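Local coordinates for UDP-4-amino-4,6-dideoxy-N-acetyl-beta-L-altrosamine transaminase (Helicobacter pylori, PDB 2FN6), which transfers an amino group from L-glutamate to a UDP-linked 4-keto sugar, the second step in making the pseudaminic acid that modifies flagellin, at residues 7-12 with 180-185; 61-66 with 198-203; 76-81 with 123-128; 293-298 with 337-342. One frame throughout, in Å; residues are numbered along the deposited sequence.

Contact 1. Residues 7-12 with 180-185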
loop_
_atom_site.group_PDB
_atom_site.type_symbol
_atom_site.label_atom_id
_atom_site.label_comp_id
_atom_site.label_asym_id
_atom_site.label_seq_id
_atom_site.Cartn_x
_atom_site.Cartn_y
_atom_site.Cartn_z
ATOM N N SER A 7 -5.520 8.364 -20.920
ATOM C CA SER A 7 -4.860 7.049 -20.956
ATOM C C SER A 7 -5.799 5.937 -20.469
ATOM O O SER A 7 -6.807 6.205 -19.825
ATOM C CB SER A 7 -3.538 7.061 -20.153
ATOM O OG SER A 7 -2.835 5.827 -20.241
ATOM N N GLU A 8 -5.449 4.692 -20.779
ATOM C CA GLU A 8 -6.250 3.522 -20.444
ATOM C C GLU A 8 -5.304 2.377 -20.202
ATOM O O GLU A 8 -4.250 2.319 -20.830
ATOM C CB GLU A 8 -7.068 3.080 -21.643
ATOM C CG GLU A 8 -8.448 3.633 -21.795
ATOM C CD GLU A 8 -8.997 3.343 -23.194
ATOM O OE1 GLU A 8 -8.972 2.170 -23.648
ATOM O OE2 GLU A 8 -9.442 4.302 -23.851
ATOM N N PRO A 9 -5.703 1.417 -19.350
ATOM C CA PRO A 9 -4.995 0.137 -19.347
ATOM C C PRO A 9 -5.129 -0.582 -20.702
ATOM O O PRO A 9 -6.110 -0.364 -21.430
ATOM C CB PRO A 9 -5.723 -0.649 -18.265
ATOM C CG PRO A 9 -7.102 -0.025 -18.211
ATOM C CD PRO A 9 -6.805 1.431 -18.371
ATOM N N CYS A 10 -4.137 -1.410 -21.038
ATOM C CA CYS A 10 -4.135 -2.210 -22.264
ATOM C C CYS A 10 -3.788 -3.661 -21.928
ATOM O O CYS A 10 -2.624 -4.085 -22.022
ATOM C CB CYS A 10 -3.146 -1.633 -23.272
ATOM S SG CYS A 10 -3.445 0.120 -23.660
ATOM N N LEU A 11 -4.801 -4.412 -21.514
ATOM C CA LEU A 11 -4.634 -5.810 -21.144
ATOM C C LEU A 11 -5.087 -6.718 -22.275
ATOM O O LEU A 11 -6.071 -6.432 -22.958
ATOM C CB LEU A 11 -5.415 -6.127 -19.869
ATOM C CG LEU A 11 -4.728 -6.045 -18.500
ATOM C CD1 LEU A 11 -3.774 -4.869 -18.362
ATOM C CD2 LEU A 11 -5.771 -6.036 -17.380
ATOM N N ASP A 12 -4.366 -7.818 -22.469
ATOM C CA ASP A 12 -4.717 -8.771 -23.509
ATOM C C ASP A 12 -4.897 -10.175 -22.921
ATOM O O ASP A 12 -4.828 -10.352 -21.704
ATOM C CB ASP A 12 -3.680 -8.734 -24.648
ATOM C CG ASP A 12 -2.290 -9.201 -24.211
ATOM O OD1 ASP A 12 -2.172 -9.845 -23.146
ATOM O OD2 ASP A 12 -1.306 -8.932 -24.945
ATOM N N HIS A 180 0.707 2.033 -11.979
ATOM C CA HIS A 180 -0.684 2.449 -11.905
ATOM C C HIS A 180 -1.395 2.168 -13.251
ATOM O O HIS A 180 -0.769 2.232 -14.311
ATOM C CB HIS A 180 -0.742 3.939 -11.529
ATOM C CG HIS A 180 -2.119 4.516 -11.540
ATOM N ND1 HIS A 180 -2.991 4.393 -10.475
ATOM C CD2 HIS A 180 -2.783 5.213 -12.491
ATOM C CE1 HIS A 180 -4.131 4.985 -10.776
ATOM N NE2 HIS A 180 -4.032 5.488 -11.993
ATOM N N ALA A 181 -2.694 1.852 -13.179
ATOM C CA ALA A 181 -3.557 1.499 -14.326
ATOM C C ALA A 181 -3.280 2.170 -15.660
ATOM O O ALA A 181 -3.342 1.522 -16.701
ATOM C CB ALA A 181 -5.024 1.710 -13.959
ATOM N N ILE A 182 -2.997 3.466 -15.645
ATOM C CA ILE A 182 -2.824 4.187 -16.906
ATOM C C ILE A 182 -1.353 4.467 -17.309
ATOM O O ILE A 182 -1.093 5.198 -18.276
ATOM C CB ILE A 182 -3.709 5.469 -16.956
ATOM C CG1 ILE A 182 -3.594 6.285 -15.681
ATOM C CG2 ILE A 182 -5.168 5.098 -17.146
ATOM C CD1 ILE A 182 -2.659 7.445 -15.765
ATOM N N LYS A 183 -0.411 3.872 -16.567
ATOM C CA LYS A 183 1.021 4.060 -16.794
ATOM C C LYS A 183 1.535 3.181 -17.970
ATOM O O LYS A 183 0.761 2.383 -18.531
ATOM C CB LYS A 183 1.796 3.765 -15.509
ATOM C CG LYS A 183 1.581 4.721 -14.366
ATOM C CD LYS A 183 2.084 6.141 -14.613
ATOM C CE LYS A 183 1.548 7.054 -13.502
ATOM N NZ LYS A 183 1.795 8.499 -13.717
ATOM N N PRO A 184 2.824 3.347 -18.378
ATOM C CA PRO A 184 3.336 2.566 -19.518
ATOM C C PRO A 184 3.076 1.053 -19.492
ATOM O O PRO A 184 2.682 0.515 -20.515
ATOM C CB PRO A 184 4.820 2.927 -19.549
ATOM C CG PRO A 184 4.796 4.340 -19.112
ATOM C CD PRO A 184 3.847 4.299 -17.916
ATOM N N ILE A 185 3.297 0.387 -18.358
ATOM C CA ILE A 185 2.750 -0.956 -18.115
ATOM C C ILE A 185 1.990 -0.894 -16.788
ATOM O O ILE A 185 2.232 0.019 -15.999
ATOM C CB ILE A 185 3.834 -2.051 -18.075
ATOM C CG1 ILE A 185 4.867 -1.770 -16.993
ATOM C CG2 ILE A 185 4.505 -2.194 -19.426
ATOM C CD1 ILE A 185 5.485 -3.033 -16.450
#
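Ser7 turns its hydroxyl opposite its own backbone N (chi1 -176°), and Ile182 meets it with CG1 held between backbone N and carbonyl carbon and CG2 beside the N. The serine torsion brings Ser7 OG to the backbone O of Ile182 at 2.7 Å, where it donates a hydrogen bond. The C=O...donor angle is 125°, so the approach is bent, with the donor tilted 15° from the carbonyl plane. The same OG lies 3.4 Å from Ile182 CB, so the serine lies against the branch point of the isoleucine. The isoleucine torsion in turn sets Ile182 CG2 on the Ser7 carbonyl, 3.3 Å from Ser7 O, and 4.2 Å from the ring atom CD of Pro9. Pro9 also lies against the carbonyl of Ala181, one residue earlier in the turn, its CA 3.4 Å from Ala181 O.

The carbonyls are offered by a type I beta turn from His180 to Lys183, closed by Lys183 N to His180 O at 2.8 Å. Lys183 is the lysine that carries pyridoxal phosphate, and its CB points away from 7-12; the contact therefore packs the rear of the turn that presents it. Ile182 also touches Tyr6, a substrate-binding residue, while Lys26 and Leu28 of the second subunit pack on Pro9 and Ala181.

Segment 180-185 links strands 174-178 and 191-195. Segment 7-12 runs from strand 4-5 to helix 13-24, where Asp12 is the N-cap, and Leu11 rests on helix 233-243.

Contact 2. Residues 61-66 with 198-203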
loop_
_atom_site.group_PDB
_atom_site.type_symbol
_atom_site.label_atom_id
_atom_site.label_comp_id
_atom_site.label_asym_id
_atom_site.label_seq_id
_atom_site.Cartn_x
_atom_site.Cartn_y
_atom_site.Cartn_z
ATOM N N LEU A 61 8.159 6.932 -0.726
ATOM C CA LEU A 61 8.327 7.126 0.700
ATOM C C LEU A 61 9.447 6.247 1.231
ATOM O O LEU A 61 10.247 6.679 2.066
ATOM C CB LEU A 61 7.036 6.821 1.444
ATOM C CG LEU A 61 7.051 6.977 2.960
ATOM C CD1 LEU A 61 7.077 8.447 3.374
ATOM C CD2 LEU A 61 5.871 6.272 3.587
ATOM N N THR A 62 9.510 5.008 0.758
ATOM C CA THR A 62 10.475 4.095 1.328
ATOM C C THR A 62 11.880 4.577 0.942
ATOM O O THR A 62 12.775 4.592 1.774
ATOM C CB THR A 62 10.218 2.638 0.927
ATOM O OG1 THR A 62 10.419 2.504 -0.477
ATOM C CG2 THR A 62 8.784 2.232 1.265
ATOM N N LEU A 63 12.034 5.011 -0.303
ATOM C CA LEU A 63 13.245 5.666 -0.770
ATOM C C LEU A 63 13.618 6.932 0.020
ATOM O O LEU A 63 14.764 7.081 0.467
ATOM C CB LEU A 63 13.127 6.005 -2.258
ATOM C CG LEU A 63 14.352 6.687 -2.863
ATOM C CD1 LEU A 63 15.642 5.895 -2.536
ATOM C CD2 LEU A 63 14.159 6.871 -4.352
ATOM N N TYR A 64 12.667 7.849 0.175
ATOM C CA TYR A 64 12.937 9.094 0.897
ATOM C C TYR A 64 13.375 8.823 2.321
ATOM O O TYR A 64 14.223 9.546 2.847
ATOM C CB TYR A 64 11.724 10.029 0.915
ATOM C CG TYR A 64 11.405 10.711 -0.393
ATOM C CD1 TYR A 64 10.165 11.310 -0.584
ATOM C CD2 TYR A 64 12.333 10.762 -1.437
ATOM C CE1 TYR A 64 9.845 11.944 -1.771
ATOM C CE2 TYR A 64 12.023 11.396 -2.639
ATOM C CZ TYR A 64 10.769 11.983 -2.801
ATOM O OH TYR A 64 10.435 12.623 -3.977
ATOM N N ARG A 65 12.802 7.790 2.936
ATOM C CA ARG A 65 13.074 7.480 4.341
ATOM C C ARG A 65 14.396 6.767 4.531
ATOM O O ARG A 65 14.939 6.772 5.627
ATOM C CB ARG A 65 11.947 6.641 4.962
ATOM C CG ARG A 65 10.659 7.408 5.190
ATOM C CD ARG A 65 10.732 8.346 6.412
ATOM N NE ARG A 65 10.831 7.585 7.653
ATOM C CZ ARG A 65 9.801 7.017 8.278
ATOM N NH1 ARG A 65 8.576 7.128 7.787
ATOM N NH2 ARG A 65 9.994 6.337 9.399
ATOM N N ASN A 66 14.919 6.168 3.466
ATOM C CA ASN A 66 16.033 5.245 3.614
ATOM C C ASN A 66 17.310 5.530 2.819
ATOM O O ASN A 66 18.311 4.848 3.033
ATOM C CB ASN A 66 15.566 3.809 3.350
ATOM C CG ASN A 66 14.590 3.312 4.401
ATOM O OD1 ASN A 66 13.405 3.665 4.386
ATOM N ND2 ASN A 66 15.078 2.483 5.314
ATOM N N SER A 198 23.513 -2.054 -3.182
ATOM C CA SER A 198 22.985 -3.223 -2.482
ATOM C C SER A 198 22.488 -2.933 -1.071
ATOM O O SER A 198 21.569 -3.595 -0.586
ATOM C CB SER A 198 24.030 -4.335 -2.440
ATOM O OG SER A 198 23.549 -5.444 -1.694
ATOM N N GLU A 199 23.094 -1.953 -0.414
ATOM C CA GLU A 199 22.722 -1.619 0.958
ATOM C C GLU A 199 21.360 -0.931 1.006
ATOM O O GLU A 199 20.530 -1.227 1.874
ATOM C CB GLU A 199 23.811 -0.762 1.621
ATOM C CG GLU A 199 24.815 -1.565 2.471
ATOM C CD GLU A 199 24.219 -2.058 3.803
ATOM O OE1 GLU A 199 24.541 -3.198 4.225
ATOM O OE2 GLU A 199 23.429 -1.306 4.427
ATOM N N LEU A 200 21.145 -0.020 0.057
ATOM C CA LEU A 200 19.858 0.645 -0.119
ATOM C C LEU A 200 18.730 -0.391 -0.318
ATOM O O LEU A 200 17.757 -0.416 0.443
ATOM C CB LEU A 200 19.913 1.653 -1.277
ATOM C CG LEU A 200 18.752 2.664 -1.338
ATOM C CD1 LEU A 200 18.347 3.164 0.054
ATOM C CD2 LEU A 200 19.063 3.846 -2.245
ATOM N N HIS A 201 18.902 -1.258 -1.313
ATOM C CA HIS A 201 17.953 -2.321 -1.596
ATOM C C HIS A 201 17.490 -3.041 -0.331
ATOM O O HIS A 201 16.294 -3.025 -0.016
ATOM C CB HIS A 201 18.552 -3.288 -2.600
ATOM C CG HIS A 201 17.682 -4.466 -2.912
ATOM N ND1 HIS A 201 16.705 -4.433 -3.883
ATOM C CD2 HIS A 201 17.670 -5.721 -2.406
ATOM C CE1 HIS A 201 16.119 -5.615 -3.952
ATOM N NE2 HIS A 201 16.689 -6.416 -3.068
ATOM N N GLU A 202 18.436 -3.615 0.416
ATOM C CA GLU A 202 18.132 -4.443 1.592
ATOM C C GLU A 202 17.473 -3.670 2.728
ATOM O O GLU A 202 16.743 -4.237 3.545
ATOM C CB GLU A 202 19.404 -5.121 2.128
ATOM C CG GLU A 202 20.098 -6.104 1.178
ATOM C CD GLU A 202 19.323 -7.402 0.975
ATOM O OE1 GLU A 202 18.482 -7.761 1.842
ATOM O OE2 GLU A 202 19.562 -8.065 -0.062
ATOM N N LYS A 203 17.746 -2.376 2.785
ATOM C CA LYS A 203 17.225 -1.536 3.850
ATOM C C LYS A 203 15.772 -1.197 3.542
ATOM O O LYS A 203 14.912 -1.180 4.443
ATOM C CB LYS A 203 18.068 -0.266 3.968
ATOM C CG LYS A 203 17.973 0.465 5.285
ATOM C CD LYS A 203 18.702 1.802 5.176
ATOM C CE LYS A 203 18.356 2.727 6.328
ATOM N NZ LYS A 203 18.550 4.166 5.968
#
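Lys203 lays its extended aliphatic chain across the side chain of Asn66, its CD 4.1 Å from Asn66 CB, and the two side chains meet at a slant. CG stands opposite the lysine's backbone N, and the straight run beyond it carries the ammonium past the amide to the main chain. There Lys203 NZ donates a hydrogen bond to the backbone O of Asn66 at 3.0 Å. The C=O...donor angle is 111° and the nitrogen lies 34° off the carbonyl plane, so it comes in from the flank of the carbonyl and not head-on. Asn66 is the last residue of helix 56-66, and a positive charge at this end would be expected to interact favourably with the helix dipole. Both helices flank strand 49-53, Thr62 touching Phe53 and His201 touching Leu51, in the helix-covered mixed sheet of a fold-type I pyridoxal phosphate enzyme. The short helical segments approach to 10.4 Å between axes, with 120° between their N-to-C directions. The apolar contact of the crossing is between Leu200 CD2 and Leu63 CD1 at 4.0 Å, the two leucines crossing at about a right angle. The other methyl, Leu200 CD1, lies against the main chain, 3.4 Å from the backbone O of Asn66. Phe207, farther along helix 198-207, also packs on Asn66, whereas the guanidinium of Arg65 leads away to a salt bridge with Glu93 of the second subunit.

Contact 3. Residues 76-81 with 123-128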
loop_
_atom_site.group_PDB
_atom_site.type_symbol
_atom_site.label_atom_id
_atom_site.label_comp_id
_atom_site.label_asym_id
_atom_site.label_seq_id
_atom_site.Cartn_x
_atom_site.Cartn_y
_atom_site.Cartn_z
ATOM N N GLU A 76 16.616 20.013 3.456
ATOM C CA GLU A 76 16.031 20.553 2.250
ATOM C C GLU A 76 16.401 19.674 1.073
ATOM O O GLU A 76 17.545 19.211 0.955
ATOM C CB GLU A 76 16.476 21.996 2.017
ATOM C CG GLU A 76 15.829 23.006 2.969
ATOM C CD GLU A 76 16.412 24.434 2.875
ATOM O OE1 GLU A 76 16.319 25.168 3.893
ATOM O OE2 GLU A 76 16.950 24.826 1.809
ATOM N N ILE A 77 15.413 19.425 0.219
ATOM C CA ILE A 77 15.630 18.690 -1.012
ATOM C C ILE A 77 15.060 19.513 -2.150
ATOM O O ILE A 77 13.954 20.033 -2.056
ATOM C CB ILE A 77 14.990 17.280 -0.957
ATOM C CG1 ILE A 77 15.847 16.353 -0.091
ATOM C CG2 ILE A 77 14.807 16.706 -2.363
ATOM C CD1 ILE A 77 15.229 15.010 0.198
ATOM N N ILE A 78 15.835 19.650 -3.218
ATOM C CA ILE A 78 15.391 20.391 -4.392
ATOM C C ILE A 78 14.651 19.439 -5.309
ATOM O O ILE A 78 15.100 18.313 -5.553
ATOM C CB ILE A 78 16.567 21.047 -5.161
ATOM C CG1 ILE A 78 17.354 21.990 -4.232
ATOM C CG2 ILE A 78 16.044 21.790 -6.388
ATOM C CD1 ILE A 78 18.776 22.358 -4.701
ATOM N N THR A 79 13.510 19.901 -5.806
ATOM C CA THR A 79 12.709 19.127 -6.729
ATOM C C THR A 79 11.913 20.068 -7.620
ATOM O O THR A 79 12.002 21.288 -7.476
ATOM C CB THR A 79 11.799 18.090 -5.988
ATOM O OG1 THR A 79 11.207 17.201 -6.942
ATOM C CG2 THR A 79 10.709 18.774 -5.166
ATOM N N THR A 80 11.157 19.501 -8.549
ATOM C CA THR A 80 10.376 20.286 -9.484
ATOM C C THR A 80 8.998 20.519 -8.899
ATOM O O THR A 80 8.529 19.699 -8.115
ATOM C CB THR A 80 10.259 19.560 -10.832
ATOM O OG1 THR A 80 9.409 20.306 -11.703
ATOM C CG2 THR A 80 9.680 18.163 -10.657
ATOM N N PRO A 81 8.355 21.647 -9.240
ATOM C CA PRO A 81 6.969 21.865 -8.845
ATOM C C PRO A 81 5.975 21.338 -9.887
ATOM O O PRO A 81 4.760 21.334 -9.632
ATOM C CB PRO A 81 6.883 23.389 -8.782
ATOM C CG PRO A 81 7.768 23.840 -9.900
ATOM C CD PRO A 81 8.896 22.811 -9.976
ATOM N N LYS A 123 20.223 18.317 0.702
ATOM C CA LYS A 123 20.550 16.902 0.887
ATOM C C LYS A 123 20.484 16.143 -0.433
ATOM O O LYS A 123 21.239 15.184 -0.642
ATOM C CB LYS A 123 19.570 16.259 1.868
ATOM C CG LYS A 123 20.179 15.285 2.895
ATOM C CD LYS A 123 21.055 14.193 2.300
ATOM C CE LYS A 123 21.314 13.077 3.310
ATOM N NZ LYS A 123 21.849 13.482 4.658
ATOM N N ALA A 124 19.569 16.567 -1.312
ATOM C CA ALA A 124 19.322 15.870 -2.581
ATOM C C ALA A 124 18.610 16.697 -3.640
ATOM O O ALA A 124 17.977 17.717 -3.344
ATOM C CB ALA A 124 18.537 14.596 -2.335
ATOM N N ILE A 125 18.737 16.240 -4.885
ATOM C CA ILE A 125 17.887 16.683 -5.979
ATOM C C ILE A 125 16.978 15.517 -6.365
ATOM O O ILE A 125 17.452 14.395 -6.616
ATOM C CB ILE A 125 18.691 17.096 -7.224
ATOM C CG1 ILE A 125 19.912 17.962 -6.852
ATOM C CG2 ILE A 125 17.775 17.756 -8.257
ATOM C CD1 ILE A 125 19.612 19.399 -6.486
ATOM N N VAL A 126 15.674 15.795 -6.394
ATOM C CA VAL A 126 14.677 14.855 -6.885
ATOM C C VAL A 126 14.154 15.337 -8.227
ATOM O O VAL A 126 13.420 16.316 -8.282
ATOM C CB VAL A 126 13.499 14.705 -5.904
ATOM C CG1 VAL A 126 12.386 13.867 -6.537
ATOM C CG2 VAL A 126 13.960 14.077 -4.578
ATOM N N SER A 127 14.540 14.663 -9.308
ATOM C CA SER A 127 14.030 15.004 -10.631
ATOM C C SER A 127 12.830 14.130 -11.040
ATOM O O SER A 127 12.621 13.038 -10.478
ATOM C CB SER A 127 15.131 14.908 -11.687
ATOM O OG SER A 127 15.379 13.562 -12.069
ATOM N N VAL A 128 12.072 14.619 -12.033
ATOM C CA VAL A 128 10.933 13.907 -12.609
ATOM C C VAL A 128 11.089 13.863 -14.125
ATOM O O VAL A 128 11.241 14.903 -14.781
ATOM C CB VAL A 128 9.578 14.611 -12.251
ATOM C CG1 VAL A 128 8.389 13.950 -12.977
ATOM C CG2 VAL A 128 9.351 14.631 -10.736
#
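Ile78 and Ile125 stand side by side on one face of the sheet, pointing the same way, yet their ends are shaped differently. Ile78 keeps its chain extended, whereas Ile125 bends at chi2 (-76°) and swings CD1 toward its neighbour, giving a CD1 to CD1 contact of 3.6 Å. On the other face Ile77 places CG1 near Ala124 CB at 3.9 Å. Ile77 CG2 stands opposite its backbone N while Val126 CG2 lies beside its own, and the two methyls meet at 3.5 Å. Helix 86-93 covers this face, with Leu91 against Ile77 and Thr79, and Thr87 against Thr79 and Val126.

The strands are parallel neighbours, their short axes 4.6 Å apart. Lys123 N donates to Glu76 O, and Ile78 is bonded through both its N and its O: the N donates to Ala124 O at 2.9 Å, and the O accepts from Val126 N at 2.7 Å, the latter bond nearly straight at 171°. Strand 97-100 lies on the far side of 76-79, reached through helix 86-93 by a beta-alpha-beta crossover.

Past Ile78 the regular pairing gives way, for Thr80 N is 3.9 Å from Val126 O. Thr79, with OG1 opposite its backbone N (chi1 -170°), donates its hydroxyl to Val126 O at 2.7 Å. Beyond it the CG2 methyls of Thr80 and Val128 touch.

The chemistry implies a buried interface in which a threonine hydroxyl takes the place of a regular backbone donor at a strand carbonyl, with Thr79 CA close by and aliphatic side chains packing on both faces of the pair.

Contact 4. Residues 293-298 with 337-342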
loop_
_atom_site.group_PDB
_atom_site.type_symbol
_atom_site.label_atom_id
_atom_site.label_comp_id
_atom_site.label_asym_id
_atom_site.label_seq_id
_atom_site.Cartn_x
_atom_site.Cartn_y
_atom_site.Cartn_z
ATOM N N LYS A 293 -1.865 33.697 -26.169
ATOM C CA LYS A 293 -3.181 34.239 -26.512
ATOM C C LYS A 293 -4.359 33.412 -25.986
ATOM O O LYS A 293 -5.443 33.960 -25.749
ATOM C CB LYS A 293 -3.304 34.450 -28.027
ATOM C CG LYS A 293 -2.862 33.249 -28.858
ATOM C CD LYS A 293 -2.393 33.634 -30.253
ATOM C CE LYS A 293 -3.546 33.664 -31.241
ATOM N NZ LYS A 293 -3.125 33.087 -32.542
ATOM N N PHE A 294 -4.146 32.109 -25.798
ATOM C CA PHE A 294 -5.215 31.206 -25.354
ATOM C C PHE A 294 -5.299 31.029 -23.837
ATOM O O PHE A 294 -6.257 30.451 -23.351
ATOM C CB PHE A 294 -5.108 29.831 -26.033
ATOM C CG PHE A 294 -5.319 29.867 -27.522
ATOM C CD1 PHE A 294 -6.580 30.110 -28.053
ATOM C CD2 PHE A 294 -4.247 29.657 -28.394
ATOM C CE1 PHE A 294 -6.779 30.148 -29.433
ATOM C CE2 PHE A 294 -4.426 29.688 -29.775
ATOM C CZ PHE A 294 -5.701 29.936 -30.298
ATOM N N PHE A 295 -4.321 31.530 -23.086
ATOM C CA PHE A 295 -4.293 31.306 -21.629
ATOM C C PHE A 295 -5.628 31.605 -20.899
ATOM O O PHE A 295 -6.061 30.829 -20.043
ATOM C CB PHE A 295 -3.126 32.061 -20.974
ATOM C CG PHE A 295 -1.754 31.465 -21.252
ATOM C CD1 PHE A 295 -0.638 31.915 -20.536
ATOM C CD2 PHE A 295 -1.569 30.468 -22.213
ATOM C CE1 PHE A 295 0.643 31.383 -20.773
ATOM C CE2 PHE A 295 -0.292 29.930 -22.462
ATOM C CZ PHE A 295 0.815 30.386 -21.737
ATOM N N THR A 296 -6.284 32.710 -21.248
ATOM C CA THR A 296 -7.545 33.094 -20.594
ATOM C C THR A 296 -8.751 32.331 -21.168
ATOM O O THR A 296 -9.891 32.563 -20.777
ATOM C CB THR A 296 -7.814 34.630 -20.676
ATOM O OG1 THR A 296 -8.060 35.008 -22.036
ATOM C CG2 THR A 296 -6.637 35.438 -20.117
ATOM N N CYS A 297 -8.490 31.427 -22.100
ATOM C CA CYS A 297 -9.524 30.540 -22.626
ATOM C C CYS A 297 -9.451 29.105 -22.104
ATOM O O CYS A 297 -10.343 28.322 -22.416
ATOM C CB CYS A 297 -9.446 30.484 -24.152
ATOM S SG CYS A 297 -10.205 31.857 -24.963
ATOM N N LYS A 298 -8.400 28.761 -21.343
ATOM C CA LYS A 298 -8.125 27.358 -20.943
ATOM C C LYS A 298 -9.388 26.553 -20.690
ATOM O O LYS A 298 -9.748 25.685 -21.496
ATOM C CB LYS A 298 -7.234 27.281 -19.701
ATOM C CG LYS A 298 -5.850 26.647 -19.889
ATOM C CD LYS A 298 -5.882 25.288 -20.604
ATOM C CE LYS A 298 -4.960 24.239 -19.956
ATOM N NZ LYS A 298 -3.673 24.750 -19.392
ATOM N N ALA A 337 7.125 27.772 -14.282
ATOM C CA ALA A 337 6.068 26.849 -13.844
ATOM C C ALA A 337 4.674 27.301 -14.276
ATOM O O ALA A 337 3.922 26.520 -14.879
ATOM C CB ALA A 337 6.119 26.641 -12.322
ATOM N N GLU A 338 4.353 28.561 -13.973
ATOM C CA GLU A 338 3.043 29.142 -14.264
ATOM C C GLU A 338 2.738 29.112 -15.753
ATOM O O GLU A 338 1.651 28.698 -16.164
ATOM C CB GLU A 338 2.958 30.584 -13.744
ATOM C CG GLU A 338 3.208 30.750 -12.245
ATOM C CD GLU A 338 2.078 30.186 -11.375
ATOM O OE1 GLU A 338 0.892 30.296 -11.763
ATOM O OE2 GLU A 338 2.377 29.640 -10.288
ATOM N N ASP A 339 3.700 29.540 -16.564
ATOM C CA ASP A 339 3.505 29.563 -18.007
ATOM C C ASP A 339 3.206 28.167 -18.536
ATOM O O ASP A 339 2.296 27.993 -19.343
ATOM C CB ASP A 339 4.717 30.169 -18.734
ATOM C CG ASP A 339 4.795 31.695 -18.594
ATOM O OD1 ASP A 339 3.750 32.336 -18.320
ATOM O OD2 ASP A 339 5.910 32.254 -18.760
ATOM N N PHE A 340 3.958 27.173 -18.068
ATOM C CA PHE A 340 3.790 25.804 -18.534
ATOM C C PHE A 340 2.412 25.256 -18.147
ATOM O O PHE A 340 1.687 24.704 -18.986
ATOM C CB PHE A 340 4.904 24.918 -17.973
ATOM C CG PHE A 340 4.876 23.518 -18.493
ATOM C CD1 PHE A 340 5.566 23.187 -19.651
ATOM C CD2 PHE A 340 4.148 22.532 -17.828
ATOM C CE1 PHE A 340 5.539 21.893 -20.141
ATOM C CE2 PHE A 340 4.105 21.230 -18.308
ATOM C CZ PHE A 340 4.801 20.905 -19.475
ATOM N N TYR A 341 2.051 25.433 -16.876
ATOM C CA TYR A 341 0.729 25.057 -16.388
ATOM C C TYR A 341 -0.377 25.686 -17.222
ATOM O O TYR A 341 -1.329 24.991 -17.598
ATOM C CB TYR A 341 0.566 25.395 -14.899
ATOM C CG TYR A 341 -0.814 25.119 -14.314
ATOM C CD1 TYR A 341 -1.441 23.872 -14.481
ATOM C CD2 TYR A 341 -1.488 26.095 -13.575
ATOM C CE1 TYR A 341 -2.705 23.614 -13.939
ATOM C CE2 TYR A 341 -2.751 25.843 -13.031
ATOM C CZ TYR A 341 -3.350 24.604 -13.217
ATOM O OH TYR A 341 -4.591 24.352 -12.672
ATOM N N HIS A 342 -0.251 26.978 -17.542
ATOM C CA HIS A 342 -1.335 27.654 -18.260
ATOM C C HIS A 342 -1.393 27.148 -19.685
ATOM O O HIS A 342 -2.470 27.104 -20.278
ATOM C CB HIS A 342 -1.237 29.191 -18.203
ATOM C CG HIS A 342 -1.345 29.762 -16.819
ATOM N ND1 HIS A 342 -0.527 30.775 -16.369
ATOM C CD2 HIS A 342 -2.160 29.452 -15.781
ATOM C CE1 HIS A 342 -0.841 31.076 -15.119
ATOM N NE2 HIS A 342 -1.825 30.283 -14.737
#
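Phe295 offers a ring face to His342, and the group lying over it is the CB methylene and not the imidazole. His342 CB is 3.8 Å from the Phe295 centroid and 17° off the ring normal, a CH-pi contact. The two rings form an oblique pair, their planes meeting at 54°. The side chains cross at about a right angle, and the end of His342 leads away. Phe295 CZ also approaches the backbone O of Asp339, 3.7 Å away, one turn back along the helix; the Asp339 carboxylate itself pairs with Lys335. The contact joins the connection between strand 286-290 and helix 298-307 to the C-terminal end of helix 335-343. At that end Lys298, its chain bent at chi2, chi3 and chi4, curls back to the terminal carbonyls. Lys298 NZ donates to His342 O at 2.8 Å from above the carbonyl plane, 73° out of it, so the bond is not directed at a lone pair. Tyr341 O lies 3.0 Å from the same Lys298 NZ, and Glu344 O accepts a further hydrogen bond from it. The Tyr341 ring is at most a weak cation-pi partner; it packs on Val314, in the substrate-binding run, and on Glu219 of the second subunit.

In the fold
Contacts 1, 2 and 3 are largely buried, whereas contact 4 lies nearer the surface, about 39 Å from contact 2 between centres and on the other side of the chain's centre. Contact 3 is sheet core, made of main-chain bonds and aliphatic branches; contact 2 joins two helices flanking the same sheet, and Tyr64 OH of its first helix touches Val126 CG1 of contact 3 at 3.5 Å. Contacts 2 and 4 both bring a lysine ammonium to backbone carbonyl oxygen at a helix C-terminus, a single one in contact 2, but contact 4 adds an aromatic face. Contact 1 pairs two loops, one of them carrying the cofactor lysine, and, unlike contact 3, reaches the second subunit. Pro81 and Ala337 bring contacts 3 and 4 together.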